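Local coordinates for ribosome-inactivating protein (Lychnis chalcedonica, PDB 2G5X), which is a plant ribosome-inactivating protein, a single-chain member of that family that combines a mixed beta sheet with many helices, at residues K150-G154 against K155-K159; I163-Q166 against M167-A171. One frame throughout, in Å; residues are numbered along the deposited sequence.

Contact 1: K150-G154 against K155-K159; sequences KVFTG and KNVAK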
# COMPACT_ATOMS: atom_id res chain seq x y z
N LYS A 150 -12.90 -15.52 -2.80
CA LYS A 150 -14.02 -15.54 -3.73
C LYS A 150 -13.60 -15.42 -5.19
O LYS A 150 -12.41 -15.40 -5.52
CB LYS A 150 -14.99 -14.41 -3.39
CG LYS A 150 -15.56 -14.49 -1.99
CD LYS A 150 -16.46 -13.31 -1.69
CE LYS A 150 -17.07 -13.44 -0.30
NZ LYS A 150 -17.98 -12.31 0.01
N VAL A 151 -14.60 -15.37 -6.07
CA VAL A 151 -14.36 -15.19 -7.49
C VAL A 151 -14.02 -13.71 -7.63
O VAL A 151 -14.75 -12.86 -7.12
CB VAL A 151 -15.61 -15.51 -8.32
CG1 VAL A 151 -15.41 -15.08 -9.77
CG2 VAL A 151 -15.92 -17.00 -8.26
N PHE A 152 -12.92 -13.41 -8.31
CA PHE A 152 -12.47 -12.03 -8.49
C PHE A 152 -13.14 -11.29 -9.65
O PHE A 152 -13.25 -11.82 -10.75
CB PHE A 152 -10.96 -12.00 -8.72
CG PHE A 152 -10.15 -12.55 -7.59
CD1 PHE A 152 -8.94 -13.19 -7.84
CD2 PHE A 152 -10.57 -12.41 -6.27
CE1 PHE A 152 -8.16 -13.69 -6.80
CE2 PHE A 152 -9.80 -12.91 -5.22
CZ PHE A 152 -8.59 -13.55 -5.48
N THR A 153 -13.57 -10.06 -9.39
CA THR A 153 -14.16 -9.22 -10.43
C THR A 153 -13.25 -7.99 -10.48
O THR A 153 -12.62 -7.64 -9.48
CB THR A 153 -15.60 -8.76 -10.09
OG1 THR A 153 -15.57 -7.91 -8.93
CG2 THR A 153 -16.49 -9.96 -9.83
N GLY A 154 -13.18 -7.35 -11.64
CA GLY A 154 -12.34 -6.17 -11.76
C GLY A 154 -12.66 -5.11 -10.71
O GLY A 154 -11.75 -4.54 -10.11
N LYS A 155 -13.95 -4.86 -10.49
CA LYS A 155 -14.36 -3.86 -9.52
C LYS A 155 -13.96 -4.16 -8.08
O LYS A 155 -13.37 -3.31 -7.40
CB LYS A 155 -15.87 -3.64 -9.58
CG LYS A 155 -16.35 -2.55 -8.63
CD LYS A 155 -17.87 -2.43 -8.60
CE LYS A 155 -18.30 -1.43 -7.54
NZ LYS A 155 -19.78 -1.28 -7.46
N ASN A 156 -14.27 -5.36 -7.60
CA ASN A 156 -13.93 -5.72 -6.22
C ASN A 156 -12.43 -5.67 -5.97
O ASN A 156 -11.98 -5.11 -4.96
CB ASN A 156 -14.48 -7.10 -5.87
CG ASN A 156 -15.99 -7.14 -5.80
OD1 ASN A 156 -16.64 -6.14 -5.48
ND2 ASN A 156 -16.57 -8.31 -6.08
N VAL A 157 -11.64 -6.23 -6.87
CA VAL A 157 -10.19 -6.22 -6.71
C VAL A 157 -9.63 -4.81 -6.75
O VAL A 157 -8.81 -4.43 -5.92
CB VAL A 157 -9.50 -7.07 -7.80
CG1 VAL A 157 -7.99 -6.87 -7.74
CG2 VAL A 157 -9.84 -8.55 -7.59
N ALA A 158 -10.08 -4.02 -7.73
CA ALA A 158 -9.60 -2.64 -7.88
C ALA A 158 -9.90 -1.77 -6.66
O ALA A 158 -9.06 -0.97 -6.24
CB ALA A 158 -10.20 -2.01 -9.13
N LYS A 159 -11.10 -1.91 -6.10
CA LYS A 159 -11.49 -1.11 -4.95
C LYS A 159 -10.64 -1.47 -3.73
O LYS A 159 -10.15 -0.59 -3.03
CB LYS A 159 -12.97 -1.34 -4.64
CG LYS A 159 -13.92 -0.70 -5.64
CD LYS A 159 -15.27 -0.45 -5.00
CE LYS A 159 -15.14 0.22 -3.65
NZ LYS A 159 -16.46 0.79 -3.22
O HOH W 1 -14.42 -10.22 -6.09
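This is a local helix-capping contact at the start of helix 154-173, where the loop after helix 137-145 enters the first turn; Thr153 is the N-cap. Its OG1 accepts the backbone N-H of Asn156 at 3.2 Å, with an N-H...O angle of 161°. The hydroxyl takes the position between the backbone N and the carbonyl carbon (chi1 65°), which turns it to the backbone N-H of Asn156. The i+4 bonds of the helix start at the cap residue: Val157 N gives a nearly straight bond to Thr153 O at 3.1 Å, and Ala158 N bonds Gly154 O at 3.0 Å.

The Asn156 side chain crosses that of Thr153 at a slant. Its ND2 is 3.0 Å from Thr153 OG1, but the angle is too poor for a hydrogen bond. The amide instead donates to a water 2.9 Å from ND2. The same water donates to Val151 O and receives a weak bond from Thr153 N, so it ties the loop to the first turn.

On the apolar side, Val157 CG2 lies 3.8 Å from Phe152 CB and meets the ring obliquely. Val157 CG2 is also 3.5 Å from Thr153 O. The Phe152 side chain further touches Leu113, Pro114 and Val147, and Arg84 and Asn86 of strand 83-87. Ala158 packs on Lys125 and Ala126 of helix 119-126.

Contact 2: I163-Q166 against M167-A171; sequences ISIQ and MVAEA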
# COMPACT_ATOMS: atom_id res chain seq x y z
N ILE A 163 -7.94 1.22 -1.84
CA ILE A 163 -8.06 1.57 -0.43
C ILE A 163 -6.77 1.18 0.29
O ILE A 163 -6.26 1.93 1.13
CB ILE A 163 -9.26 0.84 0.23
CG1 ILE A 163 -10.57 1.32 -0.41
CG2 ILE A 163 -9.27 1.13 1.72
CD1 ILE A 163 -11.80 0.53 0.06
N SER A 164 -6.23 0.01 -0.06
CA SER A 164 -4.99 -0.46 0.55
C SER A 164 -3.82 0.45 0.20
O SER A 164 -2.98 0.74 1.05
CB SER A 164 -4.68 -1.89 0.08
OG SER A 164 -5.64 -2.81 0.58
N ILE A 165 -3.76 0.91 -1.04
CA ILE A 165 -2.68 1.80 -1.46
C ILE A 165 -2.70 3.10 -0.65
O ILE A 165 -1.67 3.55 -0.15
CB ILE A 165 -2.78 2.11 -2.98
CG1 ILE A 165 -2.45 0.85 -3.78
CG2 ILE A 165 -1.85 3.25 -3.36
CD1 ILE A 165 -2.77 0.94 -5.26
N GLN A 166 -3.88 3.68 -0.50
CA GLN A 166 -4.03 4.92 0.26
C GLN A 166 -3.66 4.77 1.73
O GLN A 166 -2.85 5.53 2.26
CB GLN A 166 -5.48 5.42 0.17
CG GLN A 166 -5.92 5.88 -1.20
CD GLN A 166 -5.53 7.32 -1.48
OE1 GLN A 166 -4.36 7.69 -1.35
NE2 GLN A 166 -6.50 8.14 -1.86
N MET A 167 -4.24 3.77 2.38
CA MET A 167 -4.03 3.53 3.80
C MET A 167 -2.70 2.90 4.21
O MET A 167 -2.27 3.05 5.35
CB MET A 167 -5.19 2.70 4.36
CG MET A 167 -6.55 3.40 4.25
SD MET A 167 -7.94 2.41 4.84
CE MET A 167 -7.73 2.54 6.60
N VAL A 168 -2.05 2.22 3.28
CA VAL A 168 -0.77 1.57 3.58
C VAL A 168 0.42 2.26 2.92
O VAL A 168 1.30 2.78 3.61
CB VAL A 168 -0.80 0.07 3.16
CG1 VAL A 168 0.51 -0.61 3.55
CG2 VAL A 168 -1.97 -0.64 3.82
N ALA A 169 0.45 2.31 1.59
CA ALA A 169 1.57 2.92 0.87
C ALA A 169 1.68 4.44 0.98
O ALA A 169 2.73 4.96 1.36
CB ALA A 169 1.53 2.50 -0.60
N GLU A 170 0.61 5.16 0.66
CA GLU A 170 0.66 6.62 0.72
C GLU A 170 0.85 7.11 2.15
O GLU A 170 1.57 8.09 2.39
CB GLU A 170 -0.61 7.22 0.11
CG GLU A 170 -0.85 6.80 -1.34
CD GLU A 170 0.12 7.44 -2.33
OE1 GLU A 170 1.22 7.88 -1.93
OE2 GLU A 170 -0.22 7.48 -3.54
N ALA A 171 0.22 6.43 3.11
CA ALA A 171 0.36 6.80 4.51
C ALA A 171 1.79 6.56 4.97
O ALA A 171 2.33 7.29 5.80
CB ALA A 171 -0.62 6.00 5.37
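Helix 154-173 widens into a pi-type turn at Met167-Glu170, just after Ile163-Gln166. Ahead of it the pattern is alpha-helical: Met167 N bonds Ile163 O at 3.0 Å, and Val168 N bonds Ser164 O at 2.8 Å with a more bent angle of 139°. Then the spacing lengthens by one residue. Glu170 N reaches Ile165 O at 2.9 Å in a nearly straight bond of 170°. Ala171 N makes a weak bond to Gln166 O, 3.3 Å long.

The side chains follow the helix surface. Those of Ile163 and Met167 lie side by side, pointing the same way, with Ile163 CG2 3.6 Å from Met167 SD. Val168 is pressed close to the preceding turn, its CB 3.1 Å from Ser164 O. Ala169 CB sits against Ile165 O.

With CG anti to the carbonyl carbon and beside the backbone N (chi1 -58°), the Glu170 side chain leans back along the helix, and its CG comes 3.6 Å from Ile165 O. The chain bends at chi2. Its OE2 bonds Tyr119 OH, and OE1 forms a salt bridge with Arg173, three residues further along the same helix. The two bonds together fix the rotation of the carboxylate.

All nine residues are buried. Val168 and Ala171 touch helix 10-25, Ile163 and Ser164 meet helix 137-145, and Ser164, Val168 and Ala169 also touch strand 58-64, so this part of the helix is in contact with the sheet and with two other helices.

In the fold
Both contacts belong to helix 154-173, one at its start and one in its later half, centres about 18 Å apart. Contact 1 lies about 17 Å from the centre of the chain and is partly buried. Contact 2 lies about 4 Å from that centre and is wholly buried. Chemistry follows. At the outer end a side-chain hydroxyl and a water serve polar backbone groups beside a small apolar patch. In the core backbone bonds run from regular to one-residue-wider spacing, and apolar side chains lie beside a few polar ones, among them a carboxylate held by outside partners. Strand 83-87 and helix 119-126 border contact 1, strand 58-64 and helices 10-25 and 137-145 contact 2.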